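Local structure of adhesin (Streptococcus sanguinis SK1 = NCTC 7863, 6VT2) at the calcium ion site and the A2G/GAL/SIA site. The protein binds sialoglycans through tandem Siglec-like modules of a serine-rich repeat adhesin, mediating bacterial adhesion. Residues are numbered along the deposited sequence; one frame, centred on the assembly and turned at random.

All three sites belong to the second half of a tandem adhesin chain. Site 1, a calcium site, and site 2, the sialoglycan pocket, have C-alpha centres about 26 Å apart; sites 2 and 3 are also about 26 Å apart, whereas the two calcium sites, 1 and 3, are about 44 Å apart. Strand 296-305 links the first pair directly: its beginning lines the glycan and its last residue, Asp305, binds the ion of site 1. Phe320, near the end of strand 314-321, lies beside the glycan, three residues before the 3-10 helix 323-325 of site 3. The calcium ions thus lie towards opposite ends of the glycan-binding module, apart from its pocket.

Site 1: the calcium ion site. Residues 201, 203-205, 230-232, 305, 307, 309. With CA (calcium ion), chain B.
With CG anti to the backbone N, Asp201 (chi1 -164°) and Asp230 (chi1 -171°) each turn a carboxylate onto the calcium, while Asn231 and Asp305 put CG in the crowded position between backbone N and carbonyl carbon, both with chi1 66°. The result is a seven-coordinate calcium site of the Siglec-like module; the ion ties segment 201-203 to loop 230-231 and to the end of strand 296-305, and so likely stiffens this end of the module. Asp201 and Asp230 are bidentate, each clasping the ion with both carboxylate oxygens; Asp201 OD1 lies 2.4 Å from CA. Asp305 instead binds through OD2, at 2.4 Å from CA, and Asn231 contributes its amide oxygen OD1. The backbone carbonyl O of Val203 completes the observed shell at 2.3 Å from CA. Hard oxygen ligands suit calcium, and the three aspartates, if ionised, would more than balance its two positive charges, while Asn231 adds a neutral oxygen. A second shell fixes the carboxylates. Val203 N meets Asp201 OD1 nearly along its C-O axis, a straight bond of 3.1 Å. Ser232 grips Asp230 OD2 twice: its hydroxyl OG takes the anti lone pair at 2.6 Å from OD2, and its N-H approaches from above the carboxylate plane. Asp305 OD1 receives Leu309 N at 3.0 Å, again from above the plane.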
# COMPACT_ATOMS: atom_id res chain seq x y z
N ASP A 201 16.65 -1.78 14.15
CA ASP A 201 16.71 -2.73 13.03
C ASP A 201 17.89 -3.63 13.30
O ASP A 201 19.03 -3.17 13.29
CB ASP A 201 16.87 -2.04 11.69
CG ASP A 201 16.56 -2.96 10.50
OD1 ASP A 201 16.67 -4.19 10.64
OD2 ASP A 201 16.17 -2.37 9.47
N VAL A 203 17.84 -6.89 11.66
CA VAL A 203 17.67 -7.96 10.67
C VAL A 203 18.08 -7.41 9.32
O VAL A 203 17.52 -6.41 8.87
CB VAL A 203 16.22 -8.45 10.65
CG1 VAL A 203 16.16 -9.69 9.73
CG2 VAL A 203 15.78 -8.82 12.06
N ALA A 204 19.04 -8.07 8.69
CA ALA A 204 19.42 -7.69 7.34
C ALA A 204 18.35 -8.08 6.33
O ALA A 204 17.48 -8.91 6.59
CB ALA A 204 20.73 -8.36 6.95
N PRO A 205 18.38 -7.46 5.15
CA PRO A 205 17.43 -7.85 4.10
C PRO A 205 17.56 -9.32 3.74
O PRO A 205 18.61 -9.94 3.92
CB PRO A 205 17.84 -6.98 2.92
CG PRO A 205 18.51 -5.76 3.52
CD PRO A 205 19.18 -6.30 4.75
N ASP A 230 12.89 -6.51 3.28
CA ASP A 230 13.53 -6.24 4.58
C ASP A 230 12.41 -6.10 5.60
O ASP A 230 11.37 -5.62 5.24
CB ASP A 230 14.41 -5.00 4.51
CG ASP A 230 15.25 -4.79 5.73
OD1 ASP A 230 15.99 -5.63 6.03
OD2 ASP A 230 15.01 -3.79 6.36
N ASN A 231 12.70 -6.33 6.88
CA ASN A 231 11.72 -6.13 7.98
C ASN A 231 11.30 -4.65 8.08
O ASN A 231 10.21 -4.40 8.45
CB ASN A 231 12.26 -6.66 9.30
CG ASN A 231 13.44 -5.87 9.80
OD1 ASN A 231 14.17 -5.38 9.03
ND2 ASN A 231 13.61 -5.72 11.09
N SER A 232 12.14 -3.70 7.67
CA SER A 232 11.79 -2.26 7.65
C SER A 232 10.89 -1.92 6.47
O SER A 232 10.39 -0.83 6.42
CB SER A 232 12.98 -1.40 7.58
OG SER A 232 13.60 -1.59 6.33
N ASP A 305 19.80 -2.47 3.98
CA ASP A 305 18.63 -1.68 4.34
C ASP A 305 19.09 -0.27 4.71
O ASP A 305 20.28 0.05 4.67
CB ASP A 305 17.81 -2.39 5.43
CG ASP A 305 18.54 -2.52 6.77
OD1 ASP A 305 19.43 -1.68 7.05
OD2 ASP A 305 18.22 -3.48 7.46
N SER A 307 19.18 1.26 7.46
CA SER A 307 19.96 1.35 8.69
C SER A 307 21.40 0.93 8.49
O SER A 307 22.18 1.01 9.44
CB SER A 307 19.34 0.48 9.78
OG SER A 307 18.08 0.94 10.13
N LEU A 309 22.37 -2.26 7.53
CA LEU A 309 22.59 -3.69 7.70
C LEU A 309 22.65 -4.32 6.30
O LEU A 309 21.73 -4.14 5.50
CB LEU A 309 21.49 -4.38 8.48
CG LEU A 309 21.34 -4.03 9.96
CD1 LEU A 309 20.24 -4.87 10.52
CD2 LEU A 309 22.62 -4.17 10.70
CA CA B . 16.31 -4.59 8.30

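Site 2: the A2G/GAL/SIA site. Residues 244-245, 248-249, 252, 294, 296-298, 300, 320. With A2G (2-acetamido-2-deoxy-alpha-D-galactopyranose), chain C; GAL (beta-D-galactopyranose), chain D; SIA (N-acetyl-alpha-neuraminic acid), chain E.
The sialic acid end of this trisaccharide is held tightly in a Siglec-like pocket between strand 296-305 and helix 244-255. Thr298 grips the SIA carboxylate with two donors: its backbone N lies 2.8 Å from SIA O1A, and its hydroxyl OG1, turned anti to the carbonyl carbon (chi1 -54°), reaches SIA O1B at 2.7 Å. Threonine suits this strand position because a short hydroxyl can work beside its own N-H. The acetamido N-H is read by Lys296 O, with SIA N5 2.8 Å away nearly along the C=O axis, and Gly294 O accepts from the O4 hydroxyl in its carbonyl plane, on a lone pair. Tyr297 brings its ring edge to SIA C7. Across the pocket, the small helix hydroxyls meet the glycerol tail: Ser248 OG lies 2.7 Å from SIA O9 and Thr249 OG1 2.8 Å from SIA O8. The galactose and N-acetylgalactosamine end is looser. Water 1 joins GAL O6, 2.7 Å away, to Thr298 O and Thr249 OG1, while water 2 joins A2G N2 to Ala245 O and SIA O9. A2G is poorly ordered and largely uncovered by protein, so the approach of the small Ala245 methyl, CB, to A2G C5 at 3.7 Å is to be read with caution.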
# COMPACT_ATOMS: atom_id res chain seq x y z
N LEU A 244 35.55 -10.19 -4.90
CA LEU A 244 36.16 -10.35 -6.22
C LEU A 244 35.48 -11.43 -7.05
O LEU A 244 35.32 -11.20 -8.21
CB LEU A 244 37.64 -10.62 -6.07
CG LEU A 244 38.45 -9.37 -5.82
CD1 LEU A 244 39.69 -9.73 -5.04
CD2 LEU A 244 38.80 -8.66 -7.10
N ALA A 245 35.17 -12.57 -6.45
CA ALA A 245 34.50 -13.63 -7.18
C ALA A 245 33.12 -13.20 -7.66
O ALA A 245 32.76 -13.46 -8.83
CB ALA A 245 34.39 -14.87 -6.30
N SER A 248 33.53 -10.59 -10.42
CA SER A 248 33.97 -11.24 -11.65
C SER A 248 32.73 -11.81 -12.34
O SER A 248 32.68 -11.71 -13.52
CB SER A 248 35.00 -12.30 -11.38
OG SER A 248 35.34 -12.97 -12.58
N THR A 249 31.91 -12.56 -11.64
CA THR A 249 30.77 -13.22 -12.29
C THR A 249 29.79 -12.21 -12.84
O THR A 249 29.30 -12.34 -13.99
CB THR A 249 30.06 -14.16 -11.34
OG1 THR A 249 31.05 -15.06 -10.90
CG2 THR A 249 28.95 -14.97 -12.05
N THR A 252 31.22 -10.64 -15.88
CA THR A 252 31.13 -11.60 -16.99
C THR A 252 29.75 -11.55 -17.59
O THR A 252 29.60 -11.49 -18.82
CB THR A 252 31.46 -12.99 -16.52
OG1 THR A 252 32.83 -13.04 -16.08
CG2 THR A 252 31.28 -14.02 -17.63
N GLY A 294 29.71 -27.12 -16.59
CA GLY A 294 30.25 -25.79 -16.41
C GLY A 294 29.43 -24.69 -16.99
O GLY A 294 29.86 -23.52 -16.92
N LYS A 296 27.15 -22.48 -16.54
CA LYS A 296 26.45 -21.83 -15.45
C LYS A 296 27.28 -20.66 -14.96
O LYS A 296 28.48 -20.53 -15.24
CB LYS A 296 26.19 -22.75 -14.28
CG LYS A 296 27.47 -23.27 -13.69
CD LYS A 296 27.33 -24.00 -12.36
CE LYS A 296 28.65 -24.72 -12.08
NZ LYS A 296 28.74 -25.39 -10.79
N TYR A 297 26.59 -19.77 -14.29
CA TYR A 297 27.21 -18.70 -13.56
C TYR A 297 26.61 -18.70 -12.17
O TYR A 297 25.38 -18.72 -12.01
CB TYR A 297 26.98 -17.34 -14.20
CG TYR A 297 27.61 -17.13 -15.52
CD1 TYR A 297 28.98 -17.21 -15.68
CD2 TYR A 297 26.85 -16.89 -16.63
CE1 TYR A 297 29.59 -17.01 -16.87
CE2 TYR A 297 27.47 -16.67 -17.86
CZ TYR A 297 28.81 -16.74 -17.98
OH TYR A 297 29.46 -16.58 -19.16
N THR A 298 27.48 -18.69 -11.18
CA THR A 298 27.09 -18.68 -9.77
C THR A 298 27.37 -17.30 -9.20
O THR A 298 28.52 -16.87 -9.16
CB THR A 298 27.86 -19.74 -9.01
OG1 THR A 298 27.68 -21.01 -9.67
CG2 THR A 298 27.30 -19.82 -7.54
N LYS A 300 26.69 -14.04 -6.41
CA LYS A 300 26.52 -13.74 -5.00
C LYS A 300 25.92 -12.35 -4.95
O LYS A 300 26.45 -11.40 -5.55
CB LYS A 300 27.88 -13.81 -4.27
CG LYS A 300 28.49 -15.24 -4.30
CD LYS A 300 29.45 -15.48 -3.16
CE LYS A 300 30.73 -14.65 -3.29
NZ LYS A 300 31.47 -14.56 -1.98
N PHE A 320 22.58 -22.70 -18.07
CA PHE A 320 22.35 -22.69 -19.51
C PHE A 320 21.63 -23.97 -19.91
O PHE A 320 21.91 -25.05 -19.40
CB PHE A 320 23.65 -22.59 -20.31
CG PHE A 320 24.65 -21.59 -19.82
CD1 PHE A 320 24.30 -20.48 -19.04
CD2 PHE A 320 25.94 -21.74 -20.18
CE1 PHE A 320 25.29 -19.60 -18.58
CE2 PHE A 320 26.91 -20.87 -19.75
CZ PHE A 320 26.57 -19.81 -18.94
O5 A2G C . 38.87 -15.57 -7.48
C1 A2G C . 38.32 -15.42 -8.79
O1 A2G C . 37.39 -14.33 -8.81
C2 A2G C . 37.63 -16.72 -9.22
N2 A2G C . 36.92 -16.39 -10.44
C3 A2G C . 36.61 -17.18 -8.19
O3 A2G C . 36.11 -18.48 -8.52
C4 A2G C . 37.28 -17.27 -6.83
O4 A2G C . 38.31 -18.26 -6.90
C5 A2G C . 37.90 -15.92 -6.49
C6 A2G C . 38.56 -15.94 -5.11
O6 A2G C . 39.27 -14.71 -4.93
C7 A2G C . 37.32 -16.94 -11.58
O7 A2G C . 38.26 -17.71 -11.61
C8 A2G C . 36.56 -16.57 -12.83
C1 GAL D . 34.76 -18.39 -8.80
C2 GAL D . 34.54 -19.67 -9.64
C3 GAL D . 33.11 -19.73 -10.12
C4 GAL D . 32.16 -19.67 -8.91
C5 GAL D . 32.45 -18.41 -8.12
C6 GAL D . 31.64 -18.26 -6.84
O2 GAL D . 35.38 -19.72 -10.77
O3 GAL D . 32.84 -20.94 -10.84
O4 GAL D . 32.33 -20.81 -8.08
O5 GAL D . 33.84 -18.35 -7.72
O6 GAL D . 31.70 -16.92 -6.38
C1 SIA E . 30.55 -20.51 -11.52
C2 SIA E . 32.05 -20.81 -11.96
C3 SIA E . 32.22 -22.09 -12.79
C4 SIA E . 31.50 -22.00 -14.13
C5 SIA E . 31.96 -20.77 -14.92
C6 SIA E . 31.89 -19.50 -14.04
C7 SIA E . 32.59 -18.28 -14.66
C8 SIA E . 32.74 -17.17 -13.59
C9 SIA E . 33.18 -15.85 -14.20
C10 SIA E . 31.55 -20.64 -17.37
C11 SIA E . 30.50 -20.46 -18.47
N5 SIA E . 31.09 -20.60 -16.09
O1A SIA E . 30.24 -19.28 -11.54
O1B SIA E . 29.85 -21.48 -11.18
O4 SIA E . 31.75 -23.16 -14.96
O6 SIA E . 32.55 -19.70 -12.78
O7 SIA E . 33.84 -18.66 -15.22
O8 SIA E . 31.53 -17.02 -12.84
O9 SIA E . 33.59 -14.95 -13.16
O10 SIA E . 32.73 -20.83 -17.63
O HOH W 1 30.36 -15.35 -8.09
O HOH W 2 34.05 -15.49 -10.43

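Site 3: the calcium ion site. Residues 220, 324-329, 382, 392-393. With CA (calcium ion), chain F.
Eight oxygens are seen around this calcium. Thr324 chelates it through the backbone O, 2.4 Å from CA, and the hydroxyl OG1, 2.6 Å from CA; with OG1 anti to the backbone N (chi1 -174°), both groups face the metal. Asp393, with CG anti to the carbonyl carbon (chi1 -81°), adds both carboxylate oxygens, and Tyr327 gives its main-chain O at 2.4 Å from CA, so the tyrosine ring can serve another purpose. Waters 3, 4 and 5 complete the observed shell, and Thr328 OG1 holds water 3. Farther out, Tyr382 OH donates to the anti lone pair of Asp393 OD2 at 2.6 Å; Asp393 CG lies at the edge of that ring. Thr324 OG1, while binding calcium, donates to Arg392 O at 2.7 Å, from above the carbonyl plane. In an outer shell, Glu220 of the Siglec-like domain braces Tyr327 and Lys326: its OE1 takes Tyr327 OH on a syn lone pair at 2.6 Å, and its OE2 forms a salt bridge with Lys326 NZ at 2.9 Å. Lys326 CG also rests over one face of the Tyr327 ring, towards the rim. By tying segment 324-327 to strand 392-395, the calcium likely steadies the junction between the Siglec-like module and the following atypical Rib domain.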
# COMPACT_ATOMS: atom_id res chain seq x y z
N GLU A 220 18.33 -17.58 -26.88
CA GLU A 220 17.01 -16.98 -26.70
C GLU A 220 17.09 -16.03 -25.53
O GLU A 220 17.53 -16.40 -24.45
CB GLU A 220 15.91 -17.99 -26.40
CG GLU A 220 15.68 -18.95 -27.58
CD GLU A 220 14.46 -19.84 -27.40
OE1 GLU A 220 14.08 -20.54 -28.40
OE2 GLU A 220 13.86 -19.83 -26.29
N THR A 324 16.88 -27.64 -27.41
CA THR A 324 16.16 -28.88 -27.50
C THR A 324 15.51 -29.23 -26.18
O THR A 324 14.54 -29.97 -26.18
CB THR A 324 17.06 -30.00 -28.01
OG1 THR A 324 16.22 -31.14 -28.19
CG2 THR A 324 18.17 -30.34 -27.06
N ASP A 325 15.98 -28.66 -25.07
CA ASP A 325 15.36 -28.96 -23.80
C ASP A 325 13.98 -28.34 -23.67
O ASP A 325 13.19 -28.80 -22.84
CB ASP A 325 16.26 -28.47 -22.67
CG ASP A 325 17.51 -29.22 -22.52
OD1 ASP A 325 17.75 -30.17 -23.27
OD2 ASP A 325 18.32 -28.81 -21.64
N LYS A 326 13.64 -27.33 -24.47
CA LYS A 326 12.29 -26.80 -24.39
C LYS A 326 11.41 -27.07 -25.58
O LYS A 326 10.25 -26.71 -25.52
CB LYS A 326 12.32 -25.29 -24.16
CG LYS A 326 12.96 -24.56 -25.23
CD LYS A 326 12.76 -22.98 -25.02
CE LYS A 326 11.44 -22.48 -25.36
NZ LYS A 326 11.37 -20.99 -25.41
N TYR A 327 11.93 -27.62 -26.65
CA TYR A 327 11.15 -27.90 -27.85
C TYR A 327 11.01 -29.39 -28.05
O TYR A 327 11.98 -30.12 -27.94
CB TYR A 327 11.87 -27.32 -29.11
CG TYR A 327 11.85 -25.82 -29.06
CD1 TYR A 327 10.64 -25.12 -29.06
CD2 TYR A 327 13.01 -25.09 -29.00
CE1 TYR A 327 10.61 -23.76 -28.97
CE2 TYR A 327 12.99 -23.74 -28.87
CZ TYR A 327 11.79 -23.06 -28.88
OH TYR A 327 11.73 -21.67 -28.77
N THR A 328 9.81 -29.81 -28.45
CA THR A 328 9.55 -31.18 -28.85
C THR A 328 8.90 -31.12 -30.23
O THR A 328 7.82 -30.52 -30.35
CB THR A 328 8.61 -31.84 -27.86
OG1 THR A 328 9.28 -31.89 -26.60
CG2 THR A 328 8.29 -33.25 -28.29
N PRO A 329 9.53 -31.71 -31.25
CA PRO A 329 8.90 -31.74 -32.57
C PRO A 329 7.57 -32.47 -32.56
O PRO A 329 7.40 -33.48 -31.88
CB PRO A 329 9.93 -32.45 -33.45
CG PRO A 329 11.20 -32.34 -32.69
CD PRO A 329 10.88 -32.30 -31.26
N TYR A 382 18.42 -27.27 -33.77
CA TYR A 382 18.00 -25.98 -33.25
C TYR A 382 19.13 -25.00 -33.41
O TYR A 382 20.28 -25.38 -33.56
CB TYR A 382 17.63 -26.12 -31.79
CG TYR A 382 16.46 -27.00 -31.60
CD1 TYR A 382 15.19 -26.52 -31.84
CD2 TYR A 382 16.62 -28.32 -31.22
CE1 TYR A 382 14.10 -27.33 -31.75
CE2 TYR A 382 15.51 -29.13 -31.09
CZ TYR A 382 14.30 -28.65 -31.39
OH TYR A 382 13.19 -29.46 -31.30
N ARG A 392 19.50 -30.76 -30.54
CA ARG A 392 18.90 -31.50 -31.64
C ARG A 392 17.78 -32.36 -31.10
O ARG A 392 17.69 -32.63 -29.90
CB ARG A 392 19.94 -32.38 -32.35
CG ARG A 392 21.04 -31.60 -32.97
CD ARG A 392 22.03 -32.53 -33.72
NE ARG A 392 23.07 -31.68 -34.19
CZ ARG A 392 23.74 -31.82 -35.32
NH1 ARG A 392 23.48 -32.87 -36.12
NH2 ARG A 392 24.62 -30.92 -35.66
N ASP A 393 16.92 -32.81 -32.03
CA ASP A 393 15.92 -33.82 -31.75
C ASP A 393 15.95 -34.74 -32.95
O ASP A 393 16.47 -34.38 -34.00
CB ASP A 393 14.53 -33.24 -31.53
CG ASP A 393 14.32 -32.70 -30.12
OD1 ASP A 393 14.70 -33.40 -29.18
OD2 ASP A 393 13.71 -31.64 -29.95
CA CA F . 13.73 -31.76 -27.52
O HOH W 3 12.18 -31.94 -25.58
O HOH W 4 14.96 -33.20 -26.03
O HOH W 5 12.08 -33.42 -27.76